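Local coordinates for outer surface protein (Borrelia burgdorferi, PDB 5IZT), which is of unknown function but is probably a surface-exposed lipoprotein of the PFam54_60 family, whose best-known relative, BbCRASP-1, binds complement factor H, at residues A[254-259]-A[344-349]; A[268-273]-A[284-289]; A[306-311]-A[330-335]. All blocks are in the same frame, centred on the assembly; numbering follows the deposited sequence. Where two conformers were deposited one is given.

The three contacts illustrate how an all-helical domain varies its apolar packing with depth. Contacts 1 and 2 are buried, with centres 14 Å apart, and they touch: Trp-346 of the first donates a probable hydrogen bond to Ser-289 of the second. Contact 3, its centre about 21 Å from that of the chain, is partly buried. Helix 322-359 serves contacts 1 and 3, helix 280-316 serves contacts 2 and 3, the latter two lying on opposite sides of the chain's centre. Near the middle an indole ring receives a leucine methyl and a methionine sulfur; contact 2 rests on leucine and methionine ends; in contact 3 a leucine methyl meets isoleucine, a phenylalanine edge and one lysine's base.

Contact 1: residues A[254-259]-A[344-349]; sequences ALMDFD and KEWSRQ
The indole of Trp-346 is the flat group of this contact, approached over one face by Leu-255 and at its edge by Met-256. Leu-255 CD2 stands over the six-membered ring, 3.5 Å from its centroid and 16° off the ring normal, which makes a CH-pi contact; its nearest ring atom is Trp-346 CZ3, at 3.4 Å. Leu-255 CG stands above the plane but outside the rim, 3.8 Å from Trp-346 CE3. The sulfur comes in differently: Met-256 SD sits near the ring plane, 3.8 Å from Trp-346 CZ3, as a Met-aromatic contact at the edge. Bends at the second and third torsions of Met-256 (chi2 -72°, chi3 -83°) fold its chain round to this rim. CZ3 is therefore touched from above by carbon and from the side by sulfur. At the other end of the indole, NE1 bonds to Ser-289 OG, so the buried N-H has a partner while the benzo ring packs against apolar groups.

Segment 254-259 also ends helix 243-255. Asp-257, with positive phi, is the C-prime residue of a Schellman motif, and its carboxylate forms a salt bridge with Arg-343, one residue ahead of segment 344-349, while Asp-259 N-caps helix 260-274. The turn between these two helices is thus laid against the C-terminal half of helix 322-359, with Thr-293 of helix 280-316 touching both Leu-255 and Trp-346, and Met-381 of helix 366-395 also packing on the indole.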
loop_
_atom_site.group_PDB
_atom_site.type_symbol
_atom_site.label_atom_id
_atom_site.label_comp_id
_atom_site.label_asym_id
_atom_site.label_seq_id
_atom_site.Cartn_x
_atom_site.Cartn_y
_atom_site.Cartn_z
ATOM N N ALA A 254 4.374 5.244 3.634
ATOM C CA ALA A 254 5.057 3.960 3.524
ATOM C C ALA A 254 4.830 3.316 2.161
ATOM O O ALA A 254 5.734 2.671 1.616
ATOM C CB ALA A 254 4.589 3.022 4.632
ATOM N N LEU A 255 3.622 3.465 1.612
ATOM C CA LEU A 255 3.328 2.956 0.277
ATOM C C LEU A 255 4.241 3.586 -0.770
ATOM O O LEU A 255 4.646 2.921 -1.739
ATOM C CB LEU A 255 1.860 3.240 -0.057
ATOM C CG LEU A 255 1.401 2.939 -1.478
ATOM C CD1 LEU A 255 1.533 1.441 -1.801
ATOM C CD2 LEU A 255 -0.044 3.436 -1.634
ATOM N N MET A 256 4.564 4.869 -0.590
ATOM C CA MET A 256 5.471 5.623 -1.447
ATOM C C MET A 256 6.924 5.515 -1.004
ATOM O O MET A 256 7.759 6.328 -1.430
ATOM C CB MET A 256 5.037 7.095 -1.479
ATOM C CG MET A 256 3.581 7.227 -1.814
ATOM S SD MET A 256 3.383 6.833 -3.558
ATOM C CE MET A 256 3.815 8.429 -4.240
ATOM N N ASP A 257 7.245 4.535 -0.148
ATOM C CA ASP A 257 8.617 4.254 0.296
ATOM C C ASP A 257 9.283 5.454 0.970
ATOM O O ASP A 257 10.507 5.633 0.894
ATOM C CB ASP A 257 9.460 3.728 -0.864
ATOM C CG ASP A 257 8.963 2.372 -1.362
ATOM O OD1 ASP A 257 8.699 1.482 -0.526
ATOM O OD2 ASP A 257 8.830 2.192 -2.582
ATOM N N PHE A 258 8.477 6.261 1.654
ATOM C CA PHE A 258 8.954 7.441 2.381
ATOM C C PHE A 258 9.834 8.328 1.499
ATOM O O PHE A 258 10.798 8.937 1.964
ATOM C CB PHE A 258 9.671 7.024 3.666
ATOM C CG PHE A 258 8.788 6.244 4.611
ATOM C CD1 PHE A 258 7.799 6.880 5.348
ATOM C CD2 PHE A 258 8.921 4.876 4.718
ATOM C CE1 PHE A 258 6.967 6.152 6.197
ATOM C CE2 PHE A 258 8.101 4.143 5.564
ATOM C CZ PHE A 258 7.122 4.768 6.293
ATOM N N ASP A 259 9.477 8.420 0.214
ATOM C CA ASP A 259 10.187 9.251 -0.770
ATOM C C ASP A 259 9.550 10.641 -0.769
ATOM O O ASP A 259 8.479 10.845 -1.345
ATOM C CB ASP A 259 10.122 8.588 -2.144
ATOM C CG ASP A 259 10.928 9.321 -3.229
ATOM O OD1 ASP A 259 10.987 10.558 -3.262
ATOM O OD2 ASP A 259 11.472 8.639 -4.116
ATOM N N LYS A 344 3.739 -3.197 -5.712
ATOM C CA LYS A 344 4.616 -2.517 -6.665
ATOM C C LYS A 344 3.833 -1.985 -7.863
ATOM O O LYS A 344 4.157 -0.918 -8.400
ATOM C CB LYS A 344 5.726 -3.463 -7.133
ATOM N N GLU A 345 2.810 -2.724 -8.311
ATOM C CA GLU A 345 2.007 -2.249 -9.438
ATOM C C GLU A 345 1.287 -0.940 -9.119
ATOM O O GLU A 345 1.208 -0.048 -9.979
ATOM C CB GLU A 345 1.014 -3.325 -9.878
ATOM C CG GLU A 345 0.182 -2.955 -11.099
ATOM C CD GLU A 345 1.015 -2.633 -12.331
ATOM O OE1 GLU A 345 2.192 -3.048 -12.389
ATOM O OE2 GLU A 345 0.480 -1.972 -13.251
ATOM N N TRP A 346 0.734 -0.807 -7.905
ATOM C CA TRP A 346 0.128 0.466 -7.513
ATOM C C TRP A 346 1.151 1.588 -7.589
ATOM O O TRP A 346 0.879 2.665 -8.133
ATOM C CB TRP A 346 -0.459 0.382 -6.094
ATOM C CG TRP A 346 -1.338 1.546 -5.754
ATOM C CD1 TRP A 346 -2.702 1.578 -5.789
ATOM C CD2 TRP A 346 -0.918 2.867 -5.364
ATOM N NE1 TRP A 346 -3.158 2.830 -5.433
ATOM C CE2 TRP A 346 -2.082 3.634 -5.171
ATOM C CE3 TRP A 346 0.331 3.462 -5.135
ATOM C CZ2 TRP A 346 -2.039 4.976 -4.782
ATOM C CZ3 TRP A 346 0.373 4.798 -4.746
ATOM C CH2 TRP A 346 -0.799 5.530 -4.573
ATOM N N SER A 347 2.339 1.346 -7.027
ATOM C CA SER A 347 3.408 2.337 -7.038
ATOM C C SER A 347 3.823 2.682 -8.464
ATOM O O SER A 347 4.118 3.845 -8.766
ATOM C CB SER A 347 4.600 1.801 -6.233
ATOM O OG SER A 347 5.466 2.847 -5.825
ATOM N N ARG A 348 3.831 1.685 -9.359
ATOM C CA ARG A 348 4.164 1.938 -10.758
ATOM C C ARG A 348 3.144 2.864 -11.411
ATOM O O ARG A 348 3.507 3.745 -12.202
ATOM C CB ARG A 348 4.255 0.613 -11.519
ATOM C CG ARG A 348 4.583 0.765 -12.996
ATOM C CD ARG A 348 4.779 -0.591 -13.682
ATOM N NE ARG A 348 3.517 -1.157 -14.158
ATOM C CZ ARG A 348 3.064 -1.031 -15.400
ATOM N NH1 ARG A 348 3.771 -0.358 -16.302
ATOM N NH2 ARG A 348 1.908 -1.581 -15.744
ATOM N N GLN A 349 1.860 2.675 -11.101
ATOM C CA GLN A 349 0.843 3.594 -11.608
ATOM C C GLN A 349 1.029 4.997 -11.040
ATOM O O GLN A 349 0.895 5.986 -11.769
ATOM C CB GLN A 349 -0.555 3.066 -11.277
ATOM C CG GLN A 349 -0.832 1.663 -11.857
ATOM C CD GLN A 349 -0.918 1.672 -13.375
ATOM O OE1 GLN A 349 -1.454 2.608 -13.966
ATOM N NE2 GLN A 349 -0.407 0.623 -14.011
#

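Contact 2: residues A[268-273]-A[284-289]; sequences SIMETL and RELMIS. Unlike the reference sequence in segment 268-273: Thr-272 (reference Ala).
Leu-286 reaches across from helix 280-316 and sets one methyl, CD1, against a pair of side chains of helix 260-274. Met-270 CE lies 4.1 Å from Leu-286 CD1, and Leu-273 CD1 lies 4.3 Å from the same methyl, so a single branch of the leucine makes both contacts. The backbones stand well apart, the nearest CA atoms, those of Met-270 and Leu-286, being 9.3 Å from each other; the side chains span that distance end to end. The two helices are successive in the chain, joined by a short link, and this contact packs them against each other near it.

Conformation decides which atoms meet. In Leu-286 the first torsion sets CG opposite the carbonyl carbon (chi1 -67°), and the extended second torsion carries CD1 outward to the neighbouring helix. Leu-273 adopts nearly the same shape and presents its own CD1. Met-270 is folded instead, bent at chi2 (-53°) and again at chi3 (98°), the latter away from a staggered value; the bends fold the chain so that its end, sulfur and methyl alike, lies beside Leu-286 CD1. The chains of Met-270 and Leu-286 meet at a slant. Ile-283, one turn earlier on helix 280-316, also packs on Met-270 and Leu-273, while Met-381 of helix 366-395 touches Leu-286.

Along segment 284-289, Ser-289 OG donates to Leu-286 O at 2.8 Å. Between the two segments the chemistry is wholly apolar: with neither charge nor directed bond joining them, these helices associate here through shape and the exclusion of water.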
loop_
_atom_site.group_PDB
_atom_site.type_symbol
_atom_site.label_atom_id
_atom_site.label_comp_id
_atom_site.label_asym_id
_atom_site.label_seq_id
_atom_site.Cartn_x
_atom_site.Cartn_y
_atom_site.Cartn_z
ATOM N N SER A 268 0.750 17.435 -4.704
ATOM C CA SER A 268 0.495 18.603 -5.547
ATOM C C SER A 268 -0.535 18.300 -6.621
ATOM O O SER A 268 -1.323 19.176 -6.991
ATOM C CB SER A 268 1.787 19.099 -6.193
ATOM O OG SER A 268 2.663 19.638 -5.221
ATOM N N ILE A 269 -0.544 17.070 -7.137
ATOM C CA ILE A 269 -1.559 16.700 -8.117
ATOM C C ILE A 269 -2.928 16.607 -7.455
ATOM O O ILE A 269 -3.927 17.081 -8.013
ATOM C CB ILE A 269 -1.168 15.385 -8.814
ATOM C CG1 ILE A 269 0.127 15.579 -9.612
ATOM C CG2 ILE A 269 -2.296 14.896 -9.715
ATOM C CD1 ILE A 269 0.856 14.256 -9.931
ATOM N N MET A 270 -2.998 16.037 -6.242
ATOM C CA MET A 270 -4.268 16.022 -5.514
ATOM C C MET A 270 -4.766 17.436 -5.271
ATOM O O MET A 270 -5.962 17.721 -5.432
ATOM C CB MET A 270 -4.138 15.284 -4.181
ATOM C CG MET A 270 -3.748 13.803 -4.278
ATOM S SD MET A 270 -4.798 12.822 -5.375
ATOM C CE MET A 270 -3.806 12.785 -6.871
ATOM N N GLU A 271 -3.862 18.336 -4.890
ATOM C CA GLU A 271 -4.250 19.721 -4.655
ATOM C C GLU A 271 -4.847 20.333 -5.912
ATOM O O GLU A 271 -5.896 20.976 -5.852
ATOM C CB GLU A 271 -3.042 20.551 -4.203
ATOM C CG GLU A 271 -3.415 22.033 -3.991
ATOM C CD GLU A 271 -2.243 22.847 -3.470
ATOM O OE1 GLU A 271 -1.210 22.910 -4.166
ATOM O OE2 GLU A 271 -2.340 23.377 -2.349
ATOM N N THR A 272 -4.215 20.100 -7.069
ATOM C CA THR A 272 -4.765 20.584 -8.332
ATOM C C THR A 272 -6.155 20.014 -8.584
ATOM O O THR A 272 -7.086 20.749 -8.948
ATOM C CB THR A 272 -3.824 20.230 -9.488
ATOM O OG1 THR A 272 -2.595 20.959 -9.343
ATOM C CG2 THR A 272 -4.469 20.587 -10.833
ATOM N N LEU A 273 -6.311 18.695 -8.420
ATOM C CA LEU A 273 -7.625 18.074 -8.605
ATOM C C LEU A 273 -8.668 18.667 -7.670
ATOM O O LEU A 273 -9.845 18.785 -8.030
ATOM C CB LEU A 273 -7.534 16.565 -8.370
ATOM C CG LEU A 273 -6.767 15.737 -9.399
ATOM C CD1 LEU A 273 -6.703 14.305 -8.904
ATOM C CD2 LEU A 273 -7.474 15.818 -10.751
ATOM N N ARG A 284 -10.902 10.802 -3.519
ATOM C CA ARG A 284 -11.207 9.789 -2.507
ATOM C C ARG A 284 -10.855 8.386 -3.003
ATOM O O ARG A 284 -10.177 7.623 -2.303
ATOM C CB ARG A 284 -12.689 9.851 -2.113
ATOM C CG ARG A 284 -13.074 11.052 -1.246
ATOM C CD ARG A 284 -14.529 11.001 -0.771
ATOM N NE ARG A 284 -14.824 12.158 0.077
ATOM C CZ ARG A 284 -15.633 13.157 -0.268
ATOM N NH1 ARG A 284 -16.251 13.140 -1.443
ATOM N NH2 ARG A 284 -15.840 14.163 0.572
ATOM N N GLU A 285 -11.339 8.016 -4.198
ATOM C CA GLU A 285 -11.054 6.680 -4.728
ATOM C C GLU A 285 -9.550 6.449 -4.879
ATOM O O GLU A 285 -9.062 5.346 -4.603
ATOM C CB GLU A 285 -11.749 6.452 -6.072
ATOM C CG GLU A 285 -13.281 6.461 -6.053
ATOM C CD GLU A 285 -13.883 5.982 -7.388
ATOM O OE1 GLU A 285 -13.971 6.776 -8.348
ATOM O OE2 GLU A 285 -14.237 4.782 -7.486
ATOM N N LEU A 286 -8.800 7.456 -5.349
ATOM C CA LEU A 286 -7.356 7.278 -5.512
ATOM C C LEU A 286 -6.689 7.016 -4.173
ATOM O O LEU A 286 -5.898 6.074 -4.034
ATOM C CB LEU A 286 -6.705 8.501 -6.177
ATOM C CG LEU A 286 -7.100 8.745 -7.639
ATOM C CD1 LEU A 286 -6.639 10.135 -8.057
ATOM C CD2 LEU A 286 -6.490 7.673 -8.535
ATOM N N MET A 287 -6.986 7.852 -3.172
ATOM C CA MET A 287 -6.320 7.694 -1.882
ATOM C C MET A 287 -6.772 6.417 -1.181
ATOM O O MET A 287 -5.954 5.722 -0.562
ATOM C CB MET A 287 -6.573 8.912 -0.989
ATOM C CG MET A 287 -5.888 8.785 0.379
ATOM S SD MET A 287 -4.085 8.563 0.282
ATOM C CE MET A 287 -3.565 10.157 -0.375
ATOM N N ILE A 288 -8.064 6.087 -1.267
ATOM C CA ILE A 288 -8.537 4.846 -0.654
ATOM C C ILE A 288 -7.833 3.645 -1.284
ATOM O O ILE A 288 -7.495 2.676 -0.592
ATOM C CB ILE A 288 -10.072 4.735 -0.774
ATOM C CG1 ILE A 288 -10.763 5.673 0.216
ATOM C CG2 ILE A 288 -10.541 3.275 -0.563
ATOM C CD1 ILE A 288 -12.273 5.797 0.002
ATOM N N SER A 289 -7.606 3.679 -2.602
ATOM C CA SER A 289 -6.947 2.546 -3.245
ATOM C C SER A 289 -5.520 2.395 -2.747
ATOM O O SER A 289 -5.024 1.273 -2.622
ATOM C CB SER A 289 -6.961 2.674 -4.774
ATOM O OG SER A 289 -5.981 3.599 -5.253
#

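Contact 3: residues A[306-311]-A[330-335]; sequences KKIEIF and KELKSK
Leu-332 of helix 322-359 carries a partly buried, antiparallel helix-helix contact with helix 280-316, toward one end of the elongated bundle. The short segments run at 179° to each other, with their axes 11.1 Å apart. One methyl does most of the touching: Leu-332 CD1 lies 3.8 Å from Ile-308 CG1 and 3.9 Å from Phe-311 CE2. A longer approach of 4.1 Å, from Leu-332 CD1 to Lys-307 CB, completes a three-sided surround made by consecutive residues Lys-307 and Ile-308 and by Phe-311 one turn further on. The extended second torsion of Leu-332 (chi2 173°) holds CD1 out toward that surround.

Phe-311 offers its edge. Leu-332 CD1 sits near the ring plane, close to both CD2 and CE2, leaving the contact beside the ring rather than over a face; the ring also makes a cation-pi contact with Lys-328. Helices 280-316 and 322-359 follow each other in the chain and form a helical hairpin, and both segments fall in a region, 301-349, predicted to be coiled coil, with which the antiparallel course is consistent, although the axes here stand somewhat wider apart than in a tight coiled coil.

The apolar group continues into neighbouring helices: Leu-187 of helix 179-197 touches both Ile-308 and Leu-332, and Ile-395 of helix 366-395 also meets Leu-332. Lys-307 divides its roles along its length. Its CB packs on the leucine, whereas the bent chain leads NZ away from segment 330-335 to salt bridges with Glu-303 and the terminal carboxylate of Met-396.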
loop_
_atom_site.group_PDB
_atom_site.type_symbol
_atom_site.label_atom_id
_atom_site.label_comp_id
_atom_site.label_asym_id
_atom_site.label_seq_id
_atom_site.Cartn_x
_atom_site.Cartn_y
_atom_site.Cartn_z
ATOM N N LYS A 306 2.446 -15.617 10.924
ATOM C CA LYS A 306 1.678 -16.453 11.854
ATOM C C LYS A 306 1.477 -17.863 11.305
ATOM O O LYS A 306 1.559 -18.850 12.053
ATOM C CB LYS A 306 0.312 -15.825 12.134
ATOM C CG LYS A 306 0.335 -14.546 12.952
ATOM C CD LYS A 306 -1.075 -14.146 13.399
ATOM C CE LYS A 306 -2.008 -13.916 12.220
ATOM N NZ LYS A 306 -3.426 -13.731 12.645
ATOM N N LYS A 307 1.159 -17.976 10.011
ATOM C CA LYS A 307 0.925 -19.292 9.410
ATOM C C LYS A 307 2.183 -20.146 9.394
ATOM O O LYS A 307 2.110 -21.371 9.569
ATOM C CB LYS A 307 0.360 -19.127 8.000
ATOM C CG LYS A 307 -1.112 -18.699 8.032
ATOM C CD LYS A 307 -1.935 -19.755 8.778
ATOM C CE LYS A 307 -3.406 -19.730 8.395
ATOM N NZ LYS A 307 -4.075 -18.530 8.951
ATOM N N ILE A 308 3.337 -19.530 9.151
ATOM C CA ILE A 308 4.597 -20.271 9.189
ATOM C C ILE A 308 4.772 -20.942 10.538
ATOM O O ILE A 308 5.135 -22.117 10.615
ATOM C CB ILE A 308 5.779 -19.339 8.878
ATOM C CG1 ILE A 308 5.729 -18.864 7.426
ATOM C CG2 ILE A 308 7.096 -20.037 9.191
ATOM C CD1 ILE A 308 6.801 -17.863 7.130
ATOM N N GLU A 309 4.523 -20.200 11.625
ATOM C CA GLU A 309 4.699 -20.759 12.962
ATOM C C GLU A 309 3.688 -21.864 13.246
ATOM O O GLU A 309 4.026 -22.862 13.893
ATOM C CB GLU A 309 4.586 -19.648 14.010
ATOM N N ILE A 310 2.442 -21.702 12.785
ATOM C CA ILE A 310 1.415 -22.723 13.005
ATOM C C ILE A 310 1.764 -24.005 12.256
ATOM O O ILE A 310 1.744 -25.110 12.823
ATOM C CB ILE A 310 0.038 -22.178 12.586
ATOM C CG1 ILE A 310 -0.420 -21.102 13.564
ATOM C CG2 ILE A 310 -1.010 -23.285 12.549
ATOM C CD1 ILE A 310 -1.581 -20.288 13.019
ATOM N N PHE A 311 2.098 -23.880 10.971
ATOM C CA PHE A 311 2.457 -25.067 10.196
ATOM C C PHE A 311 3.698 -25.720 10.771
ATOM O O PHE A 311 3.828 -26.948 10.758
ATOM C CB PHE A 311 2.698 -24.682 8.734
ATOM C CG PHE A 311 1.474 -24.151 8.043
ATOM C CD1 PHE A 311 0.212 -24.604 8.397
ATOM C CD2 PHE A 311 1.587 -23.209 7.030
ATOM C CE1 PHE A 311 -0.914 -24.123 7.760
ATOM C CE2 PHE A 311 0.462 -22.719 6.386
ATOM C CZ PHE A 311 -0.791 -23.180 6.753
ATOM N N LYS A 330 5.838 -23.195 0.055
ATOM C CA LYS A 330 5.810 -22.747 -1.335
ATOM C C LYS A 330 4.578 -21.894 -1.611
ATOM O O LYS A 330 4.670 -20.850 -2.271
ATOM C CB LYS A 330 5.844 -23.956 -2.285
ATOM C CG LYS A 330 7.136 -24.771 -2.288
ATOM C CD LYS A 330 7.068 -25.853 -3.381
ATOM C CE LYS A 330 8.226 -26.849 -3.325
ATOM N NZ LYS A 330 9.567 -26.205 -3.204
ATOM N N GLU A 331 3.418 -22.309 -1.094
ATOM C CA GLU A 331 2.193 -21.537 -1.304
ATOM C C GLU A 331 2.265 -20.182 -0.609
ATOM O O GLU A 331 1.851 -19.162 -1.182
ATOM C CB GLU A 331 0.978 -22.331 -0.814
ATOM C CG GLU A 331 0.533 -23.392 -1.818
ATOM C CD GLU A 331 -0.401 -24.453 -1.244
ATOM O OE1 GLU A 331 -0.962 -24.247 -0.144
ATOM O OE2 GLU A 331 -0.570 -25.503 -1.910
ATOM N N LEU A 332 2.796 -20.144 0.618
ATOM C CA LEU A 332 2.922 -18.867 1.313
ATOM C C LEU A 332 3.878 -17.942 0.574
ATOM O O LEU A 332 3.644 -16.730 0.489
ATOM C CB LEU A 332 3.395 -19.097 2.751
ATOM C CG LEU A 332 2.373 -19.751 3.700
ATOM C CD1 LEU A 332 2.977 -20.094 5.060
ATOM C CD2 LEU A 332 1.201 -18.805 3.887
ATOM N N LYS A 333 4.973 -18.495 0.046
ATOM C CA LYS A 333 5.916 -17.685 -0.726
ATOM C C LYS A 333 5.282 -17.170 -2.017
ATOM O O LYS A 333 5.536 -16.029 -2.431
ATOM C CB LYS A 333 7.181 -18.496 -1.010
ATOM C CG LYS A 333 8.203 -17.787 -1.894
ATOM C CD LYS A 333 9.496 -18.582 -1.921
ATOM C CE LYS A 333 10.471 -18.064 -2.972
ATOM N NZ LYS A 333 11.588 -19.035 -3.167
ATOM N N SER A 334 4.459 -17.991 -2.677
ATOM C CA SER A 334 3.742 -17.499 -3.851
ATOM C C SER A 334 2.830 -16.332 -3.488
ATOM O O SER A 334 2.726 -15.349 -4.243
ATOM C CB SER A 334 2.937 -18.634 -4.481
ATOM O OG SER A 334 2.119 -18.148 -5.523
ATOM N N LYS A 335 2.155 -16.426 -2.336
ATOM C CA LYS A 335 1.273 -15.347 -1.886
ATOM C C LYS A 335 2.072 -14.107 -1.504
ATOM O O LYS A 335 1.631 -12.979 -1.757
ATOM C CB LYS A 335 0.421 -15.815 -0.704
ATOM C CG LYS A 335 -0.542 -16.959 -1.011
ATOM C CD LYS A 335 -1.487 -16.635 -2.152
ATOM C CE LYS A 335 -2.362 -17.839 -2.484
ATOM N NZ LYS A 335 -2.840 -17.826 -3.895
#